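Local coordinates for protein serine protease inhibitor (Thermoanaerobacter tengcongensis, PDB 2PEE) that probably inhibits serine proteases, as a thermophilic serpin captured in its metastable native state, with the N terminus functioning to trap that state, at residues Asn5-Ile10 with Asp122-Ile127; Ser154-Met159 with Ala178-Ala183; Val172-Asn177 with Ile322-His327; Asp197-Val202 with Arg364-Ala369; Ala241-Glu246 with Val360-Pro365. The protein carries 1 engineered substitution. All coordinates share one frame; numbering follows the deposited sequence.

In the fold
Interactions 2 and 3 are the buried ones and share strand 173-183: interaction 3 pairs its start in parallel with strand 324-333, while interaction 2 lays the turn after helix 142-155 on its later half. Interaction 1, centred about 18 Å from interaction 3, lies farther out and is mostly apolar, with no hydrogen bond across it, holding the N-terminal segment to helix 121-130. At the opposite end of the molecule, interactions 4 and 5 have centres about 6 Å apart and share Arg364 and Pro365; the Asp197-Lys361 salt bridge also joins them. Backbone hydrogen bonds dominate interaction 3, ring and proline packing interaction 4, and a buttressed guanidinium interaction 5.

Interaction 1 of 5, residues Asn5-Ile10 with Asp122-Ile127; sequences NLMDRI and DFLQII
The carboxamide of Gln125 meets Ile10 through its oxygen, OE1 lying 3.9 Å from Ile10 CG2, while NE2 is taken up by Asp129 OD1 and Lys11 O. A bend at chi2 (58°) brings this amide back toward the N-terminal segment although its CB points away from that segment. The ring of Phe123 has Ile127 CG1 over the rim of one face, leaving CG2 of the same isoleucine to receive Met7 CE at 3.8 Å. The bend of Met7 at chi2 places its SD 4.0 Å from Leu124 CD2, and a second bend at chi3 turns CE toward Ile127. Here the N-terminal segment of the serpin, following short strand 4-5, packs on helix 121-130; this fits the known role of the tengpin N terminus in trapping the native state. Leu124 is central to the contact: CD1 touches Leu6 CB at 4.1 Å, and its CB is crossed at about a right angle by the Ile10 side chain, with CG1 4.1 Å away. No hydrogen bond joins the segments. An Asx turn shapes the N-terminal side, Met7 N donating to Asn5 OD1 (3.1 Å) from above the carbonyl plane.

Interaction 2 of 5, residues Ser154-Met159 with Ala178-Ala183; sequences SKTNGM and AVAFDA
Met159 lays its terminal methyl against Ala180, CE standing 3.6 Å from Ala180 CB, and reaches on to Asp182 CB at 4.0 Å. The chain runs straight to the sulfur and then bends (chi3 -62°), which turns CE onto the strand while SD stays 3.9 Å from the backbone Phe181 O. Beside it, Thr156 offers carbon to the same row of small residues: its CB faces Ala180 CB, and CG2 lies 4.0 Å from Ala178 CB. The threonine hydroxyl is engaged elsewhere, bonded to Val152 O and Ile160 N. Between these two contact residues the chain makes a type I' turn, closed by Met159 N to Thr156 O (3.0 Å); Asn157, with positive phi, is the C-prime residue of the Schellman motif ending the helix. The contact thus seats the turn after helix 142-155 on one face of strand 173-183, whose Val179 and Phe181 point the other way to Phe380 of strand 378-384, while strands 102-113 and 324-333 pair along its two sides.

Interaction 3 of 5, residues Val172-Asn177 with Ile322-His327; sequences VMYLIN and ISEVLH
Strands 173-177 and 324-327 run parallel, their short axes 4.8 Å apart at closest and 16° from alignment, bound by backbone bonds that include Leu326 N to Leu175 O (2.9 Å) and a nearly straight Asn177 N to Leu326 O (2.9 Å, 177°). At the entry to the pair, Ser323 N donates to Met173 O at 3.0 Å, and Ser323 OG accepts a hydrogen bond from Val172 N. Side chains alternate between the two faces. On one, the Tyr174 ring and Glu324 lie side by side, CD2 being 3.8 Å from Glu324 CB, and Ile176 CD1 rests 3.7 Å from Leu326 CB; helix 142-155 covers Tyr174 and Ile176. These are the neighbouring strands of the serpin's main sheet between which, in inhibitory members, the cleaved reactive loop inserts; in this native structure they pair directly. On the other face, toward helix 50-61, Leu175 CB packs 4.0 Å from Val325 CG1. Ile322 CG1 touches both Met173 SD and Leu175 CD1. The Asn177 amide stands almost perpendicular to the His327 imidazole, planes 89° apart, with OD1 at the ring edge beside CD2. His327 NE2 is bonded to Ser49 O, and the Glu324 carboxylate forms a salt bridge with Lys288.

Interaction 4 of 5, residues Asp197-Val202 with Arg364-Ala369; sequences DIFTDV and RPFIFA
Strand 197-200 ends where the chain leading into strand 366-372 passes closest, the CA atoms of Thr200 and Arg364 being 4.8 Å apart; no hydrogen bond joins the two segments. The main side-chain bridge is Phe199. With CG opposite the backbone N across the first torsion (chi1 -171°), its ring swings over to the Arg364-Pro365 peptide: CE1 lies 3.3 Å from Arg364 O, and CZ 3.7 Å from Pro365 N. The same CE1 approaches Phe366 CE2 at 3.8 Å, in the plane of the Phe366 ring and at its edge, a place that Arg364 O also occupies. In the serpin fold strand 194-200 belongs to sheet C, paired with 206-216, and strand 366-372 to sheet B, paired with 237-244 and 378-384, and the contact joins the two sheets. Pro365 packs on the end of the strand and the residues after it, its CD 3.5 Å from Thr200 O and its CG 3.9 Å from Val202 N. Val384 of strand 378-384 touches both Phe199 and Phe366, while Pro279 and Phe281 of strand 270-288 pack on Phe366. Thr200 is held additionally by a backbone hydrogen bond with Asn363, the residue just before Arg364.

Interaction 5 of 5, residues Ala241-Glu246 with Val360-Pro365; sequences AILPDE and VKLNRP
A single carbonyl oxygen, Pro244 O, is gripped end-on by both terminal nitrogens of Arg364, with NH1 at 2.6 Å and NH2 at 3.0 Å. The oxygen lies close to the guanidinium plane. Above and below, the flat group is sandwiched by aliphatic carbon: Leu243 CD1 sits 3.8 Å over the centre of one face, and Glu246 CG is 3.5 Å from the plane toward the rim of the other, which should help to fix its rotation. The Glu246 carboxylate does not touch the guanidinium but, with OE2 4.7 Å from Arg364 NE, may favour the positive charge. The other Leu243 methyl, CD2, meets Lys361 O at 3.4 Å. Leu362, at the centre of an inverse gamma turn, packs CD2 on Leu243 CB (3.9 Å) and CD1 on Ala241 CB (3.7 Å). Residues 361-365, at 78° to 241-246, link strand 358-361 of serpin sheet C to strand 366-372 of sheet B across the end of sheet-B strand 237-244, with Phe228 (strand 225-231) and Leu278 (strand 270-288) packed against Leu362.

Interaction 1 of 5, residues Asn5-Ile10 with Asp122-Ile127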
# COMPACT_ATOMS: atom_id res chain seq x y z
N ASN A 5 -16.04 -4.61 -19.04
CA ASN A 5 -15.51 -3.32 -18.54
C ASN A 5 -16.45 -2.20 -18.92
O ASN A 5 -16.58 -1.86 -20.10
CB ASN A 5 -14.10 -3.04 -19.10
CG ASN A 5 -13.34 -2.01 -18.27
OD1 ASN A 5 -13.93 -1.21 -17.54
ND2 ASN A 5 -12.01 -2.04 -18.39
N LEU A 6 -17.12 -1.64 -17.92
CA LEU A 6 -18.11 -0.60 -18.15
C LEU A 6 -17.47 0.66 -18.69
O LEU A 6 -18.14 1.49 -19.31
CB LEU A 6 -18.86 -0.27 -16.85
CG LEU A 6 -19.79 -1.29 -16.21
CD1 LEU A 6 -20.26 -0.75 -14.88
CD2 LEU A 6 -20.97 -1.60 -17.08
N MET A 7 -16.16 0.78 -18.48
CA MET A 7 -15.42 1.98 -18.84
C MET A 7 -15.10 2.07 -20.32
O MET A 7 -14.84 3.16 -20.83
CB MET A 7 -14.15 2.11 -17.98
CG MET A 7 -14.39 2.21 -16.47
SD MET A 7 -15.52 3.57 -16.07
CE MET A 7 -14.49 4.98 -16.38
N ASP A 8 -15.16 0.95 -21.03
CA ASP A 8 -14.89 0.95 -22.47
C ASP A 8 -15.70 2.01 -23.20
O ASP A 8 -15.25 2.60 -24.18
CB ASP A 8 -15.18 -0.43 -23.05
CG ASP A 8 -14.27 -1.51 -22.51
OD1 ASP A 8 -13.14 -1.21 -22.08
OD2 ASP A 8 -14.70 -2.67 -22.52
N ARG A 9 -16.91 2.25 -22.69
CA ARG A 9 -17.91 3.13 -23.31
C ARG A 9 -17.58 4.61 -23.06
O ARG A 9 -17.95 5.48 -23.86
CB ARG A 9 -19.28 2.80 -22.70
CG ARG A 9 -20.49 3.18 -23.52
CD ARG A 9 -21.10 1.94 -24.22
N ILE A 10 -16.87 4.87 -21.96
CA ILE A 10 -16.77 6.19 -21.37
C ILE A 10 -15.51 6.94 -21.83
O ILE A 10 -14.41 6.38 -21.84
CB ILE A 10 -16.80 6.05 -19.81
CG1 ILE A 10 -18.10 5.37 -19.35
CG2 ILE A 10 -16.56 7.37 -19.08
CD1 ILE A 10 -19.36 6.22 -19.54
N ASP A 122 -23.06 9.25 -14.47
CA ASP A 122 -22.30 10.30 -13.78
C ASP A 122 -21.13 9.75 -12.96
O ASP A 122 -20.01 10.25 -13.06
CB ASP A 122 -23.20 11.13 -12.86
CG ASP A 122 -24.09 12.12 -13.61
OD1 ASP A 122 -23.78 12.47 -14.77
OD2 ASP A 122 -25.10 12.55 -13.03
N PHE A 123 -21.40 8.72 -12.15
CA PHE A 123 -20.35 8.03 -11.40
C PHE A 123 -19.23 7.57 -12.31
O PHE A 123 -18.06 7.89 -12.07
CB PHE A 123 -20.92 6.85 -10.62
CG PHE A 123 -19.88 6.04 -9.87
CD1 PHE A 123 -19.27 6.55 -8.72
CD2 PHE A 123 -19.55 4.74 -10.28
CE1 PHE A 123 -18.33 5.80 -8.02
CE2 PHE A 123 -18.62 4.00 -9.58
CZ PHE A 123 -18.01 4.53 -8.45
N LEU A 124 -19.58 6.84 -13.37
CA LEU A 124 -18.59 6.32 -14.29
C LEU A 124 -17.73 7.44 -14.88
O LEU A 124 -16.51 7.29 -15.00
CB LEU A 124 -19.25 5.48 -15.38
CG LEU A 124 -19.94 4.19 -14.92
CD1 LEU A 124 -20.50 3.39 -16.10
CD2 LEU A 124 -19.02 3.32 -14.08
N GLN A 125 -18.35 8.57 -15.19
CA GLN A 125 -17.63 9.72 -15.72
C GLN A 125 -16.58 10.22 -14.73
O GLN A 125 -15.45 10.52 -15.13
CB GLN A 125 -18.60 10.85 -16.09
CG GLN A 125 -17.99 11.92 -16.97
CD GLN A 125 -17.45 11.39 -18.29
OE1 GLN A 125 -18.20 10.88 -19.10
NE2 GLN A 125 -16.15 11.54 -18.50
N ILE A 126 -16.95 10.29 -13.45
CA ILE A 126 -16.02 10.71 -12.43
C ILE A 126 -14.80 9.80 -12.43
O ILE A 126 -13.66 10.31 -12.39
CB ILE A 126 -16.67 10.81 -11.05
CG1 ILE A 126 -17.65 11.98 -11.02
CG2 ILE A 126 -15.60 11.02 -9.94
CD1 ILE A 126 -18.57 12.02 -9.82
N ILE A 127 -15.02 8.48 -12.52
CA ILE A 127 -13.93 7.49 -12.59
C ILE A 127 -12.99 7.72 -13.79
O ILE A 127 -11.75 7.66 -13.66
CB ILE A 127 -14.45 6.04 -12.64
CG1 ILE A 127 -15.41 5.72 -11.46
CG2 ILE A 127 -13.30 5.06 -12.75
CD1 ILE A 127 -14.85 6.04 -10.05

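Interaction 2 of 5, residues Ser154-Met159 with Ala178-Ala183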
# COMPACT_ATOMS: atom_id res chain seq x y z
N SER A 154 -2.71 -9.80 -14.83
CA SER A 154 -2.43 -8.95 -15.97
C SER A 154 -1.88 -7.62 -15.50
O SER A 154 -0.85 -7.16 -15.99
CB SER A 154 -3.68 -8.74 -16.82
OG SER A 154 -3.39 -7.94 -17.95
N LYS A 155 -2.57 -7.02 -14.53
CA LYS A 155 -2.20 -5.67 -14.09
C LYS A 155 -0.91 -5.60 -13.29
O LYS A 155 -0.31 -4.55 -13.22
CB LYS A 155 -3.34 -5.01 -13.34
CG LYS A 155 -4.48 -4.62 -14.25
CD LYS A 155 -4.45 -3.14 -14.54
CE LYS A 155 -5.56 -2.73 -15.48
NZ LYS A 155 -5.03 -2.41 -16.82
N THR A 156 -0.48 -6.71 -12.69
CA THR A 156 0.77 -6.68 -11.92
C THR A 156 1.91 -7.44 -12.62
O THR A 156 2.91 -7.79 -11.99
CB THR A 156 0.58 -7.19 -10.47
OG1 THR A 156 0.34 -8.60 -10.46
CG2 THR A 156 -0.57 -6.47 -9.78
N ASN A 157 1.74 -7.67 -13.92
CA ASN A 157 2.70 -8.40 -14.76
C ASN A 157 3.16 -9.70 -14.12
O ASN A 157 4.35 -10.02 -14.12
CB ASN A 157 3.89 -7.51 -15.17
CG ASN A 157 3.46 -6.13 -15.68
OD1 ASN A 157 3.70 -5.10 -15.03
ND2 ASN A 157 2.80 -6.09 -16.84
N GLY A 158 2.21 -10.44 -13.55
CA GLY A 158 2.48 -11.73 -12.91
C GLY A 158 3.10 -11.70 -11.52
O GLY A 158 3.44 -12.75 -10.97
N MET A 159 3.25 -10.53 -10.92
CA MET A 159 3.78 -10.46 -9.56
C MET A 159 2.74 -10.84 -8.52
O MET A 159 3.09 -11.19 -7.40
CB MET A 159 4.40 -9.09 -9.25
CG MET A 159 5.89 -9.03 -9.59
SD MET A 159 6.70 -7.46 -9.18
CE MET A 159 5.80 -6.29 -10.23
N ALA A 178 -4.71 -4.41 -5.91
CA ALA A 178 -3.46 -5.16 -5.97
C ALA A 178 -2.32 -4.18 -6.17
O ALA A 178 -2.42 -3.27 -7.01
CB ALA A 178 -3.49 -6.19 -7.07
N VAL A 179 -1.26 -4.33 -5.39
CA VAL A 179 -0.13 -3.42 -5.51
C VAL A 179 1.18 -4.18 -5.62
O VAL A 179 1.43 -5.11 -4.86
CB VAL A 179 -0.04 -2.42 -4.34
CG1 VAL A 179 0.91 -1.28 -4.71
CG2 VAL A 179 -1.41 -1.84 -4.01
N ALA A 180 2.02 -3.74 -6.56
CA ALA A 180 3.30 -4.38 -6.80
C ALA A 180 4.38 -3.37 -7.12
O ALA A 180 4.13 -2.33 -7.72
CB ALA A 180 3.18 -5.36 -7.92
N PHE A 181 5.61 -3.72 -6.75
CA PHE A 181 6.72 -2.80 -6.86
C PHE A 181 7.92 -3.50 -7.48
O PHE A 181 8.32 -4.57 -7.03
CB PHE A 181 7.05 -2.28 -5.46
CG PHE A 181 8.07 -1.20 -5.42
CD1 PHE A 181 7.88 -0.03 -6.13
CD2 PHE A 181 9.22 -1.36 -4.67
CE1 PHE A 181 8.84 0.99 -6.09
CE2 PHE A 181 10.18 -0.34 -4.62
CZ PHE A 181 9.98 0.84 -5.34
N ASP A 182 8.48 -2.90 -8.53
CA ASP A 182 9.58 -3.51 -9.27
C ASP A 182 10.67 -2.48 -9.46
O ASP A 182 10.58 -1.63 -10.34
CB ASP A 182 9.07 -3.97 -10.63
CG ASP A 182 10.02 -4.92 -11.32
OD1 ASP A 182 11.16 -5.12 -10.86
OD2 ASP A 182 9.60 -5.47 -12.36
N ALA A 183 11.72 -2.56 -8.64
CA ALA A 183 12.68 -1.48 -8.54
C ALA A 183 14.08 -1.92 -8.16
O ALA A 183 14.26 -2.93 -7.49
CB ALA A 183 12.19 -0.48 -7.54

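Interaction 3 of 5, residues Val172-Asn177 with Ile322-His327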
# COMPACT_ATOMS: atom_id res chain seq x y z
N VAL A 172 -22.59 -8.65 -4.07
CA VAL A 172 -23.04 -7.79 -5.17
C VAL A 172 -21.94 -6.81 -5.64
O VAL A 172 -22.04 -6.23 -6.72
CB VAL A 172 -24.40 -7.06 -4.86
CG1 VAL A 172 -25.47 -8.03 -4.45
CG2 VAL A 172 -24.25 -6.00 -3.78
N MET A 173 -20.90 -6.63 -4.82
CA MET A 173 -19.93 -5.57 -5.05
C MET A 173 -18.61 -5.83 -4.35
O MET A 173 -18.58 -6.04 -3.13
CB MET A 173 -20.53 -4.25 -4.56
CG MET A 173 -19.66 -3.02 -4.74
SD MET A 173 -20.54 -1.58 -4.09
CE MET A 173 -19.43 -0.28 -4.63
N TYR A 174 -17.52 -5.83 -5.12
CA TYR A 174 -16.17 -5.93 -4.57
C TYR A 174 -15.35 -4.74 -4.97
O TYR A 174 -15.47 -4.24 -6.11
CB TYR A 174 -15.42 -7.13 -5.14
CG TYR A 174 -15.91 -8.47 -4.75
CD1 TYR A 174 -16.16 -9.43 -5.71
CD2 TYR A 174 -16.11 -8.80 -3.41
CE1 TYR A 174 -16.61 -10.69 -5.37
CE2 TYR A 174 -16.56 -10.05 -3.06
CZ TYR A 174 -16.81 -10.99 -4.05
OH TYR A 174 -17.25 -12.25 -3.72
N LEU A 175 -14.50 -4.30 -4.05
CA LEU A 175 -13.38 -3.43 -4.40
C LEU A 175 -12.17 -4.32 -4.43
O LEU A 175 -11.94 -5.07 -3.49
CB LEU A 175 -13.18 -2.34 -3.36
CG LEU A 175 -13.96 -1.04 -3.46
CD1 LEU A 175 -15.49 -1.24 -3.48
CD2 LEU A 175 -13.55 -0.16 -2.27
N ILE A 176 -11.40 -4.27 -5.51
CA ILE A 176 -10.18 -5.05 -5.63
C ILE A 176 -8.96 -4.13 -5.68
O ILE A 176 -8.90 -3.21 -6.49
CB ILE A 176 -10.22 -5.97 -6.88
CG1 ILE A 176 -11.49 -6.85 -6.88
CG2 ILE A 176 -8.96 -6.83 -6.98
CD1 ILE A 176 -11.62 -7.79 -5.70
N ASN A 177 -8.01 -4.35 -4.78
CA ASN A 177 -6.75 -3.65 -4.82
C ASN A 177 -5.61 -4.65 -4.97
O ASN A 177 -5.54 -5.61 -4.20
CB ASN A 177 -6.47 -2.92 -3.52
CG ASN A 177 -7.62 -2.09 -3.05
OD1 ASN A 177 -7.65 -1.69 -1.87
ND2 ASN A 177 -8.56 -1.79 -3.94
N ILE A 322 -21.07 -3.07 0.04
CA ILE A 322 -19.76 -3.67 -0.23
C ILE A 322 -19.61 -4.98 0.50
O ILE A 322 -19.63 -5.01 1.72
CB ILE A 322 -18.57 -2.76 0.14
CG1 ILE A 322 -18.60 -1.47 -0.67
CG2 ILE A 322 -17.26 -3.50 -0.12
CD1 ILE A 322 -17.83 -0.36 -0.04
N SER A 323 -19.44 -6.06 -0.26
CA SER A 323 -19.27 -7.38 0.31
C SER A 323 -17.87 -7.53 0.89
O SER A 323 -17.72 -7.94 2.04
CB SER A 323 -19.56 -8.45 -0.74
OG SER A 323 -20.86 -8.29 -1.30
N GLU A 324 -16.86 -7.19 0.09
CA GLU A 324 -15.46 -7.27 0.52
C GLU A 324 -14.65 -6.20 -0.14
O GLU A 324 -14.89 -5.85 -1.30
CB GLU A 324 -14.87 -8.65 0.21
CG GLU A 324 -15.55 -9.80 1.02
CD GLU A 324 -14.95 -11.17 0.78
OE1 GLU A 324 -15.67 -12.17 1.00
OE2 GLU A 324 -13.76 -11.24 0.38
N VAL A 325 -13.70 -5.65 0.62
CA VAL A 325 -12.62 -4.85 0.05
C VAL A 325 -11.40 -5.75 0.11
O VAL A 325 -10.80 -5.97 1.17
CB VAL A 325 -12.37 -3.57 0.84
CG1 VAL A 325 -11.27 -2.76 0.18
CG2 VAL A 325 -13.63 -2.76 0.95
N LEU A 326 -11.06 -6.31 -1.04
CA LEU A 326 -10.04 -7.33 -1.15
C LEU A 326 -8.73 -6.66 -1.52
O LEU A 326 -8.57 -6.22 -2.65
CB LEU A 326 -10.45 -8.33 -2.22
CG LEU A 326 -10.16 -9.81 -2.02
CD1 LEU A 326 -10.56 -10.25 -0.62
CD2 LEU A 326 -10.94 -10.59 -3.07
N HIS A 327 -7.81 -6.61 -0.56
CA HIS A 327 -6.54 -5.90 -0.69
C HIS A 327 -5.36 -6.87 -0.65
O HIS A 327 -5.21 -7.61 0.34
CB HIS A 327 -6.43 -4.92 0.47
CG HIS A 327 -5.37 -3.88 0.30
ND1 HIS A 327 -4.10 -4.03 0.79
CD2 HIS A 327 -5.40 -2.67 -0.30
CE1 HIS A 327 -3.38 -2.96 0.50
NE2 HIS A 327 -4.15 -2.12 -0.17

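Interaction 4 of 5, residues Asp197-Val202 with Arg364-Ala369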
# COMPACT_ATOMS: atom_id res chain seq x y z
N ASP A 197 23.33 -14.83 9.01
CA ASP A 197 23.34 -14.48 10.44
C ASP A 197 22.00 -14.86 11.08
O ASP A 197 21.18 -15.51 10.43
CB ASP A 197 23.66 -12.99 10.64
CG ASP A 197 24.31 -12.71 12.00
OD1 ASP A 197 24.53 -11.52 12.32
OD2 ASP A 197 24.60 -13.67 12.75
N ILE A 198 21.77 -14.47 12.34
CA ILE A 198 20.57 -14.98 13.04
C ILE A 198 19.44 -13.97 13.27
O ILE A 198 19.56 -13.06 14.09
CB ILE A 198 20.92 -15.61 14.42
CG1 ILE A 198 21.95 -16.75 14.29
CG2 ILE A 198 19.66 -16.11 15.07
CD1 ILE A 198 21.40 -18.07 13.76
N PHE A 199 18.33 -14.14 12.56
CA PHE A 199 17.14 -13.36 12.87
C PHE A 199 16.40 -13.98 14.04
O PHE A 199 16.11 -15.19 14.03
CB PHE A 199 16.20 -13.27 11.66
CG PHE A 199 15.05 -12.30 11.84
CD1 PHE A 199 15.25 -10.93 11.68
CD2 PHE A 199 13.78 -12.76 12.18
CE1 PHE A 199 14.21 -10.04 11.85
CE2 PHE A 199 12.71 -11.86 12.34
CZ PHE A 199 12.92 -10.50 12.17
N THR A 200 16.09 -13.17 15.04
CA THR A 200 15.46 -13.65 16.28
C THR A 200 13.96 -13.31 16.30
O THR A 200 13.57 -12.28 16.85
CB THR A 200 16.14 -13.05 17.52
OG1 THR A 200 17.58 -13.03 17.33
CG2 THR A 200 15.74 -13.82 18.75
N ASP A 201 13.15 -14.19 15.72
CA ASP A 201 11.73 -13.89 15.47
C ASP A 201 10.89 -13.67 16.72
O ASP A 201 11.34 -13.87 17.85
CB ASP A 201 11.07 -14.95 14.57
CG ASP A 201 10.65 -16.22 15.33
OD1 ASP A 201 11.14 -16.50 16.45
OD2 ASP A 201 9.80 -16.95 14.77
N VAL A 202 9.64 -13.27 16.48
CA VAL A 202 8.69 -12.91 17.53
C VAL A 202 8.39 -14.10 18.44
O VAL A 202 7.97 -13.92 19.59
CB VAL A 202 7.42 -12.40 16.88
CG1 VAL A 202 6.48 -13.55 16.61
CG2 VAL A 202 6.78 -11.33 17.73
N ARG A 364 15.98 -8.60 14.69
CA ARG A 364 14.76 -9.01 15.40
C ARG A 364 13.62 -8.23 14.74
O ARG A 364 13.88 -7.44 13.83
CB ARG A 364 14.90 -8.64 16.88
CG ARG A 364 15.27 -7.19 17.13
CD ARG A 364 15.52 -6.91 18.61
NE ARG A 364 16.15 -5.60 18.77
CZ ARG A 364 15.49 -4.46 18.92
NH1 ARG A 364 14.16 -4.46 18.97
NH2 ARG A 364 16.15 -3.32 19.03
N PRO A 365 12.35 -8.43 15.19
CA PRO A 365 11.21 -7.83 14.48
C PRO A 365 11.29 -6.31 14.28
O PRO A 365 11.79 -5.59 15.16
CB PRO A 365 10.01 -8.18 15.38
CG PRO A 365 10.43 -9.44 16.05
CD PRO A 365 11.91 -9.20 16.36
N PHE A 366 10.81 -5.84 13.13
CA PHE A 366 10.90 -4.43 12.76
C PHE A 366 9.76 -4.07 11.82
O PHE A 366 9.05 -4.95 11.32
CB PHE A 366 12.25 -4.12 12.09
CG PHE A 366 12.53 -4.92 10.83
CD1 PHE A 366 12.23 -4.40 9.57
CD2 PHE A 366 13.12 -6.18 10.90
CE1 PHE A 366 12.51 -5.13 8.40
CE2 PHE A 366 13.39 -6.92 9.75
CZ PHE A 366 13.09 -6.39 8.49
N ILE A 367 9.55 -2.77 11.60
CA ILE A 367 8.58 -2.36 10.63
C ILE A 367 9.32 -1.65 9.51
O ILE A 367 10.43 -1.16 9.71
CB ILE A 367 7.45 -1.52 11.25
CG1 ILE A 367 7.85 -0.07 11.41
CG2 ILE A 367 7.02 -2.08 12.61
CD1 ILE A 367 6.67 0.82 11.76
N PHE A 368 8.72 -1.64 8.32
CA PHE A 368 9.33 -0.98 7.19
C PHE A 368 8.25 -0.25 6.41
O PHE A 368 7.05 -0.52 6.58
CB PHE A 368 10.04 -1.99 6.29
CG PHE A 368 9.12 -2.96 5.62
CD1 PHE A 368 8.71 -2.74 4.30
CD2 PHE A 368 8.65 -4.08 6.30
CE1 PHE A 368 7.83 -3.63 3.66
CE2 PHE A 368 7.78 -4.99 5.67
CZ PHE A 368 7.37 -4.76 4.35
N ALA A 369 8.68 0.68 5.57
CA ALA A 369 7.78 1.35 4.65
C ALA A 369 8.53 1.58 3.37
O ALA A 369 9.77 1.52 3.33
CB ALA A 369 7.30 2.67 5.22

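Interaction 5 of 5, residues Ala241-Glu246 with Val360-Pro365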
# COMPACT_ATOMS: atom_id res chain seq x y z
N ALA A 241 13.37 1.53 7.28
CA ALA A 241 13.36 0.46 8.28
C ALA A 241 13.35 1.07 9.65
O ALA A 241 14.23 1.87 9.97
CB ALA A 241 14.58 -0.46 8.14
N ILE A 242 12.35 0.73 10.45
CA ILE A 242 12.28 1.19 11.83
C ILE A 242 12.41 0.00 12.80
O ILE A 242 11.61 -0.95 12.80
CB ILE A 242 10.97 1.98 12.10
CG1 ILE A 242 10.87 3.21 11.19
CG2 ILE A 242 10.86 2.38 13.58
CD1 ILE A 242 9.43 3.81 11.10
N LEU A 243 13.43 0.06 13.65
CA LEU A 243 13.62 -0.98 14.64
C LEU A 243 13.31 -0.41 16.02
O LEU A 243 14.05 0.45 16.51
CB LEU A 243 15.03 -1.54 14.55
CG LEU A 243 15.46 -2.58 15.56
CD1 LEU A 243 14.91 -3.92 15.18
CD2 LEU A 243 16.95 -2.64 15.59
N PRO A 244 12.20 -0.86 16.64
CA PRO A 244 11.85 -0.47 18.00
C PRO A 244 12.86 -0.96 19.00
O PRO A 244 13.55 -1.94 18.75
CB PRO A 244 10.52 -1.18 18.24
CG PRO A 244 9.96 -1.45 16.89
CD PRO A 244 11.18 -1.75 16.06
N ASP A 245 12.95 -0.26 20.13
CA ASP A 245 13.81 -0.67 21.25
C ASP A 245 13.47 -2.08 21.74
O ASP A 245 12.34 -2.55 21.60
CB ASP A 245 13.69 0.33 22.40
CG ASP A 245 14.42 1.65 22.14
OD1 ASP A 245 15.16 1.78 21.13
OD2 ASP A 245 14.26 2.58 22.97
N GLU A 246 14.46 -2.74 22.32
CA GLU A 246 14.29 -4.12 22.80
C GLU A 246 13.15 -4.27 23.79
O GLU A 246 12.41 -5.24 23.73
CB GLU A 246 15.59 -4.67 23.37
CG GLU A 246 16.60 -5.08 22.29
CD GLU A 246 17.86 -5.71 22.87
OE1 GLU A 246 17.73 -6.68 23.65
OE2 GLU A 246 18.96 -5.22 22.53
N VAL A 360 22.54 -0.04 12.52
CA VAL A 360 21.22 -0.66 12.60
C VAL A 360 21.29 -2.08 12.08
O VAL A 360 21.54 -2.31 10.90
CB VAL A 360 20.14 0.12 11.85
CG1 VAL A 360 18.83 -0.63 11.91
CG2 VAL A 360 19.96 1.50 12.45
N LYS A 361 21.08 -3.02 12.98
CA LYS A 361 21.06 -4.41 12.65
C LYS A 361 19.61 -4.83 12.82
O LYS A 361 19.05 -4.71 13.90
CB LYS A 361 21.98 -5.16 13.61
CG LYS A 361 22.28 -6.60 13.22
CD LYS A 361 23.47 -7.13 14.01
CE LYS A 361 23.69 -8.62 13.77
NZ LYS A 361 24.15 -8.89 12.38
N LEU A 362 18.99 -5.27 11.73
CA LEU A 362 17.60 -5.71 11.77
C LEU A 362 17.60 -7.18 12.14
O LEU A 362 17.31 -8.07 11.33
CB LEU A 362 16.86 -5.38 10.47
CG LEU A 362 16.86 -3.88 10.17
CD1 LEU A 362 16.46 -3.62 8.76
CD2 LEU A 362 15.99 -3.08 11.13
N ASN A 363 17.94 -7.36 13.41
CA ASN A 363 18.32 -8.62 14.07
C ASN A 363 17.09 -9.33 14.62
O ASN A 363 17.14 -10.52 14.96
CB ASN A 363 19.26 -8.24 15.23
CG ASN A 363 20.29 -9.30 15.50
OD1 ASN A 363 20.20 -10.41 14.98
ND2 ASN A 363 21.29 -8.97 16.33
N ARG A 364 15.98 -8.60 14.69
CA ARG A 364 14.76 -9.01 15.40
C ARG A 364 13.62 -8.23 14.74
O ARG A 364 13.88 -7.44 13.83
CB ARG A 364 14.90 -8.64 16.88
CG ARG A 364 15.27 -7.19 17.13
CD ARG A 364 15.52 -6.91 18.61
NE ARG A 364 16.15 -5.60 18.77
CZ ARG A 364 15.49 -4.46 18.92
NH1 ARG A 364 14.16 -4.46 18.97
NH2 ARG A 364 16.15 -3.32 19.03
N PRO A 365 12.35 -8.43 15.19
CA PRO A 365 11.21 -7.83 14.48
C PRO A 365 11.29 -6.31 14.28
O PRO A 365 11.79 -5.59 15.16
CB PRO A 365 10.01 -8.18 15.38
CG PRO A 365 10.43 -9.44 16.05
CD PRO A 365 11.91 -9.20 16.36